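Local structure of uroporphyrinogen III cosynthase (HemD) (3P9Z) at residues A[38-43]-A[111-116]; A[42-47]-A[71-76]; A[67-72]-A[85-90]; A[103-108]-A[127-132]. The protein probably catalyses the cyclisation of the linear tetrapyrrole hydroxymethylbilane to uroporphyrinogen III, with release of water, in porphyrin and haem biosynthesis. One frame throughout, in Å; residues are numbered along the deposited sequence.

Interaction 1: A[38-43]-A[111-116]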
# COMPACT_ATOMS: atom_id res chain seq x y z
N PHE A 38 -12.46 2.34 -22.49
CA PHE A 38 -11.04 2.14 -22.15
C PHE A 38 -10.41 0.87 -22.73
O PHE A 38 -10.99 -0.22 -22.62
CB PHE A 38 -10.83 2.18 -20.63
CG PHE A 38 -11.41 3.41 -19.99
CD1 PHE A 38 -10.70 4.61 -19.99
CD2 PHE A 38 -12.67 3.36 -19.39
CE1 PHE A 38 -11.26 5.75 -19.41
CE2 PHE A 38 -13.24 4.49 -18.80
CZ PHE A 38 -12.55 5.68 -18.82
N ASN A 39 -9.21 1.01 -23.30
CA ASN A 39 -8.45 -0.17 -23.76
C ASN A 39 -7.17 -0.45 -22.96
O ASN A 39 -6.35 -1.29 -23.35
CB ASN A 39 -8.14 -0.09 -25.27
CG ASN A 39 -7.44 1.22 -25.68
OD1 ASN A 39 -7.13 2.08 -24.84
ND2 ASN A 39 -7.21 1.37 -26.99
N ALA A 40 -7.01 0.27 -21.84
CA ALA A 40 -5.92 0.01 -20.91
C ALA A 40 -6.34 0.36 -19.50
O ALA A 40 -6.98 1.39 -19.26
CB ALA A 40 -4.66 0.82 -21.30
N LEU A 41 -5.95 -0.49 -18.56
CA LEU A 41 -6.11 -0.18 -17.15
C LEU A 41 -4.73 -0.01 -16.54
O LEU A 41 -3.75 -0.64 -16.99
CB LEU A 41 -6.81 -1.32 -16.42
CG LEU A 41 -8.13 -1.91 -16.95
CD1 LEU A 41 -8.46 -3.13 -16.11
CD2 LEU A 41 -9.30 -0.90 -16.95
N ILE A 42 -4.64 0.81 -15.50
CA ILE A 42 -3.40 0.88 -14.76
C ILE A 42 -3.65 0.84 -13.25
O ILE A 42 -4.60 1.44 -12.75
CB ILE A 42 -2.50 2.07 -15.23
CG1 ILE A 42 -1.13 2.03 -14.52
CG2 ILE A 42 -3.21 3.43 -15.08
CD1 ILE A 42 -0.10 2.82 -15.24
N PHE A 43 -2.79 0.09 -12.56
CA PHE A 43 -2.83 -0.12 -11.13
C PHE A 43 -1.46 0.21 -10.54
O PHE A 43 -0.43 -0.07 -11.18
CB PHE A 43 -3.14 -1.59 -10.81
CG PHE A 43 -4.48 -2.06 -11.33
CD1 PHE A 43 -4.63 -2.47 -12.65
CD2 PHE A 43 -5.58 -2.12 -10.47
CE1 PHE A 43 -5.88 -2.92 -13.14
CE2 PHE A 43 -6.83 -2.59 -10.94
CZ PHE A 43 -6.98 -2.98 -12.27
N LYS A 111 -3.43 5.41 -26.04
CA LYS A 111 -4.42 4.56 -25.37
C LYS A 111 -5.42 5.38 -24.52
O LYS A 111 -5.07 6.45 -24.05
CB LYS A 111 -3.74 3.54 -24.45
CG LYS A 111 -2.73 2.60 -25.11
CD LYS A 111 -3.33 1.67 -26.13
CE LYS A 111 -2.28 0.71 -26.70
NZ LYS A 111 -2.53 -0.66 -26.22
N SER A 112 -6.63 4.85 -24.33
CA SER A 112 -7.58 5.37 -23.33
C SER A 112 -7.44 4.57 -22.04
O SER A 112 -7.83 3.41 -21.99
CB SER A 112 -9.02 5.23 -23.82
OG SER A 112 -9.29 6.22 -24.78
N VAL A 113 -6.88 5.22 -21.02
CA VAL A 113 -6.44 4.56 -19.79
C VAL A 113 -7.37 4.83 -18.59
O VAL A 113 -7.80 5.97 -18.35
CB VAL A 113 -5.00 4.98 -19.42
CG1 VAL A 113 -4.52 4.24 -18.16
CG2 VAL A 113 -4.03 4.77 -20.59
N LEU A 114 -7.68 3.78 -17.85
CA LEU A 114 -8.44 3.90 -16.63
C LEU A 114 -7.52 3.53 -15.48
O LEU A 114 -7.04 2.40 -15.40
CB LEU A 114 -9.65 2.98 -16.64
CG LEU A 114 -10.52 3.00 -15.37
CD1 LEU A 114 -11.07 4.43 -15.04
CD2 LEU A 114 -11.66 2.03 -15.56
N TYR A 115 -7.27 4.51 -14.62
CA TYR A 115 -6.44 4.32 -13.44
C TYR A 115 -7.31 3.97 -12.23
O TYR A 115 -8.08 4.80 -11.76
CB TYR A 115 -5.64 5.60 -13.18
CG TYR A 115 -4.78 5.60 -11.94
CD1 TYR A 115 -4.18 4.43 -11.47
CD2 TYR A 115 -4.52 6.79 -11.27
CE1 TYR A 115 -3.36 4.45 -10.32
CE2 TYR A 115 -3.71 6.83 -10.14
CZ TYR A 115 -3.13 5.66 -9.67
OH TYR A 115 -2.33 5.72 -8.54
N LEU A 116 -7.19 2.75 -11.73
CA LEU A 116 -7.95 2.34 -10.54
C LEU A 116 -7.09 2.61 -9.32
O LEU A 116 -6.02 2.00 -9.13
CB LEU A 116 -8.40 0.87 -10.66
CG LEU A 116 -9.21 0.78 -11.98
CD1 LEU A 116 -9.04 -0.50 -12.77
CD2 LEU A 116 -10.69 1.16 -11.87
O HOH W 1 -4.83 -1.94 -25.22
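Ala40, Leu41 and Ile42 pair in parallel with Val113, Leu114 and Tyr115, and backbone hydrogen bonds carry the contact. Leu114 N donates to Ala40 O at 2.9 Å in a fairly straight bond (161° at the hydrogen). Leu114 O in turn accepts from Ile42 N, also at 2.9 Å, and Ile42 O takes Leu116 N at 3.1 Å. At the start of the ladder Ser112 O receives Ala40 N and, weakly, Asn39 N. Just before it, the side chain of Asn39 adds a bond of its own: its CG stands between the backbone N and the carbonyl carbon (chi1 53°), and OD1 accepts Ser112 N, 2.9 Å away, in the plane of the amide. An amide suits this exposed position, its oxygen accepting a backbone N-H where strand 40-43 has not yet begun; a water also joins Asn39 O to Lys111 NZ.

The side-chain contacts fall on two faces. On one, Ile42 CG2 presses obliquely on Val113 CG1 at 3.4 Å, a tight fit of branched residues well suited to a buried strand, while Ile42 O lies at the edge of the Tyr115 ring, 3.3 Å from CD1. On the other, Leu41 and Leu114 lie side by side, and Leu114 CB sits over a face of Phe38 in a CH-pi contact, 3.9 Å from the ring centroid. Further along, Phe43 runs beside Leu116, whose CD1 is 3.5 Å from Phe43 CE2.

Tyr115 OH hydrogen-bonds Thr44 OG1 and a malonate ion. This is the parallel core of an alpha/beta domain, with polar groups at the C-terminal end of strand 40-43, where such folds commonly place binding sites.

Interaction 2: A[42-47]-A[71-76]; sequences IFTSKN and YALSEP
Phe43 and Tyr71 make the main hydrogen bond here: Phe43 N donates to Tyr71 O at 3.1 Å, with 154° at the hydrogen. One rung further, Leu73 N reaches Phe43 O only in a weak bond of 3.5 Å, as the two parallel strands end and part. Two CA-H...O contacts fill in the ladder, Ile42 CA to Tyr71 O and Ala72 CA to Phe43 O, each 3.4 Å long. Tyr71 O also lies at the edge of the Phe43 ring, in its plane, 3.9 Å from CD1.

Beyond the strands the contact is apolar. Thr44 and Leu73 lie side by side, and Thr44 CG2 meets Leu73 CD1 at 3.6 Å. With OG1 between the backbone N and the carbonyl carbon (chi1 55°), CG2 is the branch that meets the leucine, and threonine can offer a methyl here while keeping its hydroxyl on a separate branch.

Both segments then enter helices with a serine at the N-cap. Ser45 OG caps by accepting Asn47 N at 2.9 Å, which a short hydroxyl side chain suits; Ser74 OG instead shares a hydrogen bond with Thr77 OG1. Strand 40-43 thus leads into helix 46-55 and the edge strand 70-72 into helix 75-83, where Thr77 and Leu81 touch Phe43.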
# COMPACT_ATOMS: atom_id res chain seq x y z
N ILE A 42 -4.64 0.81 -15.50
CA ILE A 42 -3.40 0.88 -14.76
C ILE A 42 -3.65 0.84 -13.25
O ILE A 42 -4.60 1.44 -12.75
CB ILE A 42 -2.50 2.07 -15.23
CG1 ILE A 42 -1.13 2.03 -14.52
CG2 ILE A 42 -3.21 3.43 -15.08
CD1 ILE A 42 -0.10 2.82 -15.24
N PHE A 43 -2.79 0.09 -12.56
CA PHE A 43 -2.83 -0.12 -11.13
C PHE A 43 -1.46 0.21 -10.54
O PHE A 43 -0.43 -0.07 -11.18
CB PHE A 43 -3.14 -1.59 -10.81
CG PHE A 43 -4.48 -2.06 -11.33
CD1 PHE A 43 -4.63 -2.47 -12.65
CD2 PHE A 43 -5.58 -2.12 -10.47
CE1 PHE A 43 -5.88 -2.92 -13.14
CE2 PHE A 43 -6.83 -2.59 -10.94
CZ PHE A 43 -6.98 -2.98 -12.27
N THR A 44 -1.45 0.80 -9.35
CA THR A 44 -0.22 1.01 -8.59
C THR A 44 -0.21 0.14 -7.33
O THR A 44 0.84 -0.07 -6.74
CB THR A 44 -0.06 2.47 -8.14
OG1 THR A 44 -1.23 2.84 -7.40
CG2 THR A 44 0.09 3.40 -9.31
N SER A 45 -1.37 -0.37 -6.92
CA SER A 45 -1.46 -1.20 -5.70
C SER A 45 -2.29 -2.47 -5.92
O SER A 45 -3.29 -2.45 -6.65
CB SER A 45 -2.07 -0.38 -4.56
OG SER A 45 -2.44 -1.23 -3.47
N LYS A 46 -1.91 -3.55 -5.25
CA LYS A 46 -2.75 -4.75 -5.23
C LYS A 46 -4.13 -4.49 -4.58
O LYS A 46 -5.10 -5.22 -4.83
CB LYS A 46 -2.01 -5.89 -4.53
CG LYS A 46 -1.80 -5.69 -3.01
CD LYS A 46 -0.84 -6.75 -2.45
CE LYS A 46 -0.54 -6.51 -0.98
NZ LYS A 46 0.37 -7.58 -0.49
N ASN A 47 -4.22 -3.45 -3.76
CA ASN A 47 -5.47 -3.18 -3.05
C ASN A 47 -6.60 -2.72 -3.96
O ASN A 47 -7.78 -2.96 -3.67
CB ASN A 47 -5.22 -2.20 -1.91
CG ASN A 47 -4.38 -2.82 -0.81
OD1 ASN A 47 -4.77 -3.83 -0.23
ND2 ASN A 47 -3.22 -2.24 -0.54
N TYR A 71 -1.90 -2.73 -16.97
CA TYR A 71 -0.52 -2.34 -16.74
C TYR A 71 -0.33 -2.11 -15.25
O TYR A 71 -1.29 -1.77 -14.53
CB TYR A 71 -0.19 -1.07 -17.52
CG TYR A 71 -0.22 -1.27 -19.03
CD1 TYR A 71 0.97 -1.44 -19.74
CD2 TYR A 71 -1.42 -1.30 -19.74
CE1 TYR A 71 0.95 -1.62 -21.11
CE2 TYR A 71 -1.45 -1.48 -21.10
CZ TYR A 71 -0.27 -1.65 -21.78
OH TYR A 71 -0.27 -1.85 -23.12
N ALA A 72 0.89 -2.35 -14.78
CA ALA A 72 1.20 -2.14 -13.38
C ALA A 72 2.58 -1.52 -13.24
O ALA A 72 3.41 -1.64 -14.14
CB ALA A 72 1.12 -3.45 -12.61
N LEU A 73 2.82 -0.87 -12.13
CA LEU A 73 4.06 -0.14 -11.96
C LEU A 73 5.13 -0.95 -11.25
O LEU A 73 6.32 -0.62 -11.31
CB LEU A 73 3.80 1.19 -11.25
CG LEU A 73 3.25 2.28 -12.16
CD1 LEU A 73 3.02 3.52 -11.35
CD2 LEU A 73 4.23 2.60 -13.31
N SER A 74 4.71 -2.02 -10.59
CA SER A 74 5.65 -2.88 -9.88
C SER A 74 5.32 -4.33 -10.17
O SER A 74 4.19 -4.65 -10.57
CB SER A 74 5.57 -2.61 -8.38
OG SER A 74 4.27 -2.87 -7.88
N GLU A 75 6.32 -5.20 -9.98
CA GLU A 75 6.16 -6.64 -10.21
C GLU A 75 5.06 -7.29 -9.35
O GLU A 75 4.24 -8.05 -9.88
CB GLU A 75 7.49 -7.38 -10.05
N PRO A 76 5.05 -6.99 -8.02
CA PRO A 76 4.01 -7.53 -7.14
C PRO A 76 2.59 -7.22 -7.62
O PRO A 76 1.73 -8.10 -7.57
CB PRO A 76 4.26 -6.80 -5.81
CG PRO A 76 5.72 -6.50 -5.82
CD PRO A 76 6.10 -6.29 -7.26

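Interaction 3: A[67-72]-A[85-90]; sequences NIPAYA and HFKVAF
A single backbone bridge between Ala70 and Val88 lays the loop that follows helix 75-83 along the edge strand 70-72, much as the return limb of a beta-alpha-beta unit would, but without becoming a regular strand. From Asn67 to Tyr71 and from Lys87 to Phe90 the two runs of chain differ in direction by 44°. Ala70 supplies both bonds: its N donates to Lys87 O at 2.7 Å, nearly in line with that C=O, and its O accepts Ala89 N at 2.9 Å. A small methyl suits Ala70, whose CB lies only 3.4 Å from Lys87 O.

Lys87 closes one end. Its chain is extended as far as CD and bends at chi3 (-81°), passing alongside the Pro69 ring. NZ then bonds twice to Asn67, to the backbone O at 2.7 Å and to OD1 at 2.9 Å; over OD1 the donor stands above the amide plane. Two oxygens would be expected to steady the positive charge, and a long, flexible lysine suits this exposed edge. A water accepts from Lys87 N and donates to Ile68 O.

At the other end Ala89 puts its methyl over one face of the Tyr71 ring, 3.5 Å from the centroid and shifted toward CZ. A methyl, with nothing beyond it, can approach the ring this closely in a CH-pi contact. A second water links Tyr71 OH to Phe90 O, to which it donates.

His85, with positive phi, ends helix 75-83 in a Schellman motif. Val88 then packs on Leu81 and Gln82 of that helix, Phe86 reaches helix 46-55, and Ala70 touches Phe43 of the neighbouring strand 40-43.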
# COMPACT_ATOMS: atom_id res chain seq x y z
N ASN A 67 -10.92 -8.30 -19.00
CA ASN A 67 -10.68 -8.42 -20.44
C ASN A 67 -9.90 -7.24 -21.04
O ASN A 67 -9.52 -7.28 -22.20
CB ASN A 67 -12.01 -8.58 -21.17
CG ASN A 67 -11.83 -9.01 -22.62
OD1 ASN A 67 -11.17 -10.03 -22.92
ND2 ASN A 67 -12.40 -8.24 -23.54
N ILE A 68 -9.67 -6.19 -20.25
CA ILE A 68 -9.00 -4.99 -20.73
C ILE A 68 -7.52 -5.05 -20.34
O ILE A 68 -7.21 -5.19 -19.15
CB ILE A 68 -9.66 -3.69 -20.18
CG1 ILE A 68 -11.13 -3.62 -20.61
CG2 ILE A 68 -8.87 -2.44 -20.61
CD1 ILE A 68 -11.99 -2.60 -19.83
N PRO A 69 -6.61 -4.98 -21.33
CA PRO A 69 -5.18 -5.07 -20.99
C PRO A 69 -4.78 -4.17 -19.81
O PRO A 69 -5.09 -2.97 -19.81
CB PRO A 69 -4.47 -4.66 -22.29
CG PRO A 69 -5.49 -5.02 -23.39
CD PRO A 69 -6.84 -4.75 -22.78
N ALA A 70 -4.13 -4.77 -18.82
CA ALA A 70 -3.79 -4.12 -17.56
C ALA A 70 -2.27 -3.93 -17.41
O ALA A 70 -1.49 -4.85 -17.70
CB ALA A 70 -4.33 -4.95 -16.38
N TYR A 71 -1.90 -2.73 -16.97
CA TYR A 71 -0.52 -2.34 -16.74
C TYR A 71 -0.33 -2.11 -15.25
O TYR A 71 -1.29 -1.77 -14.53
CB TYR A 71 -0.19 -1.07 -17.52
CG TYR A 71 -0.22 -1.27 -19.03
CD1 TYR A 71 0.97 -1.44 -19.74
CD2 TYR A 71 -1.42 -1.30 -19.74
CE1 TYR A 71 0.95 -1.62 -21.11
CE2 TYR A 71 -1.45 -1.48 -21.10
CZ TYR A 71 -0.27 -1.65 -21.78
OH TYR A 71 -0.27 -1.85 -23.12
N ALA A 72 0.89 -2.35 -14.78
CA ALA A 72 1.20 -2.14 -13.38
C ALA A 72 2.58 -1.52 -13.24
O ALA A 72 3.41 -1.64 -14.14
CB ALA A 72 1.12 -3.45 -12.61
N HIS A 85 -6.67 -13.47 -12.64
CA HIS A 85 -7.37 -13.63 -13.92
C HIS A 85 -7.61 -12.34 -14.73
O HIS A 85 -8.47 -12.28 -15.60
CB HIS A 85 -8.67 -14.44 -13.73
CG HIS A 85 -8.46 -15.73 -13.01
ND1 HIS A 85 -9.30 -16.17 -12.01
CD2 HIS A 85 -7.48 -16.66 -13.10
CE1 HIS A 85 -8.86 -17.33 -11.54
NE2 HIS A 85 -7.75 -17.65 -12.19
N PHE A 86 -6.83 -11.31 -14.44
CA PHE A 86 -6.86 -10.11 -15.26
C PHE A 86 -5.98 -10.36 -16.48
O PHE A 86 -5.10 -11.23 -16.45
CB PHE A 86 -6.41 -8.89 -14.47
CG PHE A 86 -7.46 -8.38 -13.51
CD1 PHE A 86 -7.68 -9.02 -12.30
CD2 PHE A 86 -8.22 -7.27 -13.83
CE1 PHE A 86 -8.65 -8.55 -11.41
CE2 PHE A 86 -9.20 -6.78 -12.95
CZ PHE A 86 -9.42 -7.42 -11.75
N LYS A 87 -6.27 -9.63 -17.55
CA LYS A 87 -5.45 -9.63 -18.75
C LYS A 87 -4.25 -8.69 -18.60
O LYS A 87 -4.36 -7.46 -18.71
CB LYS A 87 -6.31 -9.20 -19.94
CG LYS A 87 -5.55 -9.16 -21.26
CD LYS A 87 -6.45 -8.66 -22.39
CE LYS A 87 -7.34 -9.78 -22.92
NZ LYS A 87 -8.47 -9.21 -23.71
N VAL A 88 -3.07 -9.26 -18.37
CA VAL A 88 -1.88 -8.43 -18.18
C VAL A 88 -1.20 -8.11 -19.52
O VAL A 88 -0.84 -9.01 -20.27
CB VAL A 88 -0.87 -9.11 -17.21
CG1 VAL A 88 0.32 -8.21 -16.96
CG2 VAL A 88 -1.58 -9.46 -15.88
N ALA A 89 -1.03 -6.82 -19.80
CA ALA A 89 -0.41 -6.38 -21.05
C ALA A 89 1.07 -6.71 -21.13
O ALA A 89 1.76 -6.78 -20.11
CB ALA A 89 -0.62 -4.89 -21.25
N PHE A 90 1.54 -6.92 -22.36
CA PHE A 90 2.95 -7.05 -22.67
C PHE A 90 3.70 -5.80 -22.19
O PHE A 90 3.38 -4.69 -22.60
CB PHE A 90 3.13 -7.22 -24.18
CG PHE A 90 4.57 -7.32 -24.62
CD1 PHE A 90 5.29 -8.51 -24.45
CD2 PHE A 90 5.22 -6.23 -25.22
CE1 PHE A 90 6.62 -8.61 -24.88
CE2 PHE A 90 6.56 -6.32 -25.65
CZ PHE A 90 7.26 -7.52 -25.47
O HOH W 2 -7.43 -6.90 -17.21
O HOH W 3 1.58 -3.37 -24.33

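Interaction 4: A[103-108]-A[127-132]; sequences EIFPLL and TILLEH
Phe105 and His132 both carry CG anti to their carbonyl carbons, with chi1 at -63° and -83°, and both set out toward the other segment. Their side chains cross at about a right angle, yet the rings themselves are inclined by only 34°, their centroids 4.6 Å apart, in an oblique pairing. The nearest approach is at the root of the phenylalanine, where CB lies 3.6 Å from His132 CD2, and Phe105 CD2 stands over one face of the imidazole, offset toward its rim.

A hydrogen bond to its own helix holds the histidine. Its ND1 donates to Ile128 O at 3.1 Å, and the same oxygen accepts His132 N, the helical bond from four residues on; the two donors arrive from opposite faces of the carbonyl plane. Histidine suits this position at the end of the helix because one ring nitrogen can satisfy a carbonyl of the last turn while the ring still offers Phe105 a flat surface.

Helix 125-131 is the connection of a beta-alpha-beta crossover, joining strand 112-118 to its parallel neighbour 135-146. The short, weakly bonded helix 105-108 leads into the first of these strands, so the contact sets side by side two helical elements flanking strand 112-118 in the sequence.

Farther out on the phenylalanine, contacts are purely apolar. CZ meets Ile128 CG2 at 3.7 Å, and Leu129 CD2 lies at the ring edge, 3.9 Å from CE1. That leucine methyl also touches Leu108 CD1 at 4.2 Å, and both leucines pack on Ile134. Leu108 continues inward to Ile42 and Tyr71 of the sheet.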
# COMPACT_ATOMS: atom_id res chain seq x y z
N GLU A 103 9.03 3.77 -18.44
CA GLU A 103 9.15 2.99 -19.59
C GLU A 103 7.91 2.26 -19.99
O GLU A 103 7.84 1.78 -21.09
CB GLU A 103 10.29 2.06 -19.35
CG GLU A 103 10.32 0.95 -20.26
CD GLU A 103 10.61 -0.27 -19.53
OE1 GLU A 103 11.44 -1.03 -20.00
OE2 GLU A 103 10.02 -0.45 -18.47
N ILE A 104 6.90 2.23 -19.15
CA ILE A 104 5.63 1.78 -19.67
C ILE A 104 4.84 2.93 -20.26
O ILE A 104 3.87 2.73 -20.91
CB ILE A 104 4.76 0.97 -18.68
CG1 ILE A 104 4.15 1.85 -17.65
CG2 ILE A 104 5.52 -0.08 -18.02
CD1 ILE A 104 2.91 1.34 -17.25
N PHE A 105 5.29 4.14 -20.04
CA PHE A 105 4.51 5.26 -20.49
C PHE A 105 4.35 5.32 -22.00
O PHE A 105 3.32 5.68 -22.49
CB PHE A 105 5.05 6.54 -19.90
CG PHE A 105 4.96 6.57 -18.44
CD1 PHE A 105 3.76 6.48 -17.82
CD2 PHE A 105 6.08 6.63 -17.68
CE1 PHE A 105 3.67 6.48 -16.50
CE2 PHE A 105 6.01 6.64 -16.36
CZ PHE A 105 4.81 6.56 -15.74
N PRO A 106 5.37 4.91 -22.71
CA PRO A 106 5.31 4.82 -24.15
C PRO A 106 4.31 3.80 -24.62
O PRO A 106 3.73 3.97 -25.63
CB PRO A 106 6.70 4.39 -24.51
CG PRO A 106 7.51 4.88 -23.44
CD PRO A 106 6.72 4.69 -22.22
N LEU A 107 4.12 2.76 -23.86
CA LEU A 107 3.14 1.73 -24.20
C LEU A 107 1.73 2.25 -24.01
O LEU A 107 0.78 1.70 -24.57
CB LEU A 107 3.33 0.46 -23.36
CG LEU A 107 4.72 -0.21 -23.30
CD1 LEU A 107 4.67 -1.38 -22.35
CD2 LEU A 107 5.22 -0.65 -24.66
N LEU A 108 1.60 3.32 -23.23
CA LEU A 108 0.29 3.91 -22.93
C LEU A 108 -0.07 5.07 -23.86
O LEU A 108 -1.21 5.54 -23.86
CB LEU A 108 0.23 4.37 -21.47
CG LEU A 108 0.42 3.31 -20.38
CD1 LEU A 108 0.20 3.93 -19.00
CD2 LEU A 108 -0.51 2.10 -20.60
N THR A 127 -0.52 13.18 -12.03
CA THR A 127 0.32 14.27 -12.53
C THR A 127 1.34 13.73 -13.53
O THR A 127 1.52 14.30 -14.61
CB THR A 127 1.06 15.03 -11.39
OG1 THR A 127 1.97 14.15 -10.72
CG2 THR A 127 0.07 15.61 -10.39
N ILE A 128 1.97 12.61 -13.17
CA ILE A 128 2.94 11.93 -14.04
C ILE A 128 2.32 11.54 -15.41
O ILE A 128 2.92 11.76 -16.46
CB ILE A 128 3.55 10.69 -13.35
CG1 ILE A 128 4.23 11.11 -12.02
CG2 ILE A 128 4.53 9.98 -14.29
CD1 ILE A 128 4.66 9.94 -11.11
N LEU A 129 1.11 10.99 -15.37
CA LEU A 129 0.39 10.67 -16.60
C LEU A 129 0.07 11.92 -17.43
O LEU A 129 0.34 11.94 -18.64
CB LEU A 129 -0.89 9.90 -16.28
CG LEU A 129 -0.69 8.46 -15.78
CD1 LEU A 129 -2.02 7.88 -15.29
CD2 LEU A 129 -0.07 7.57 -16.87
N LEU A 130 -0.48 12.95 -16.78
CA LEU A 130 -0.75 14.23 -17.41
C LEU A 130 0.52 14.82 -18.05
O LEU A 130 0.47 15.31 -19.17
CB LEU A 130 -1.37 15.24 -16.43
CG LEU A 130 -1.69 16.64 -17.00
CD1 LEU A 130 -2.92 16.63 -17.92
CD2 LEU A 130 -1.87 17.68 -15.89
N GLU A 131 1.64 14.74 -17.34
CA GLU A 131 2.92 15.23 -17.87
C GLU A 131 3.37 14.46 -19.11
O GLU A 131 4.01 15.01 -19.98
CB GLU A 131 4.02 15.21 -16.80
CG GLU A 131 3.94 16.40 -15.83
CD GLU A 131 4.77 16.22 -14.56
OE1 GLU A 131 5.55 15.23 -14.46
OE2 GLU A 131 4.63 17.07 -13.65
N HIS A 132 3.01 13.17 -19.19
CA HIS A 132 3.38 12.37 -20.37
C HIS A 132 2.36 12.48 -21.51
O HIS A 132 2.53 11.84 -22.55
CB HIS A 132 3.65 10.92 -19.97
CG HIS A 132 5.03 10.68 -19.44
ND1 HIS A 132 5.45 11.15 -18.21
CD2 HIS A 132 6.10 10.03 -19.98
CE1 HIS A 132 6.71 10.79 -18.01
NE2 HIS A 132 7.12 10.11 -19.06

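Interactions 1 and 2 share Ile42 and Phe43, so strand 40-43 lies between the partners 112-116 and 71-72. Interaction 3 adds the loop 85-90 to the outer side of strand 70-72, its centre about 10 Å from the centres of interactions 1 and 2. Interaction 4 lies over one face of the sheet: Leu108 CD1 is 3.9 Å from Ile42 CD1, and Leu108 CD2 3.6 Å from Tyr71 CD2. Interactions 1 and 2 also converge on one malonate ion, with Tyr115 OH and Thr44 OG1 3.3 Å apart beside it. The ion probably came from the crystallisation liquor, but it may mark a pocket suited to acidic groups such as those of the substrate.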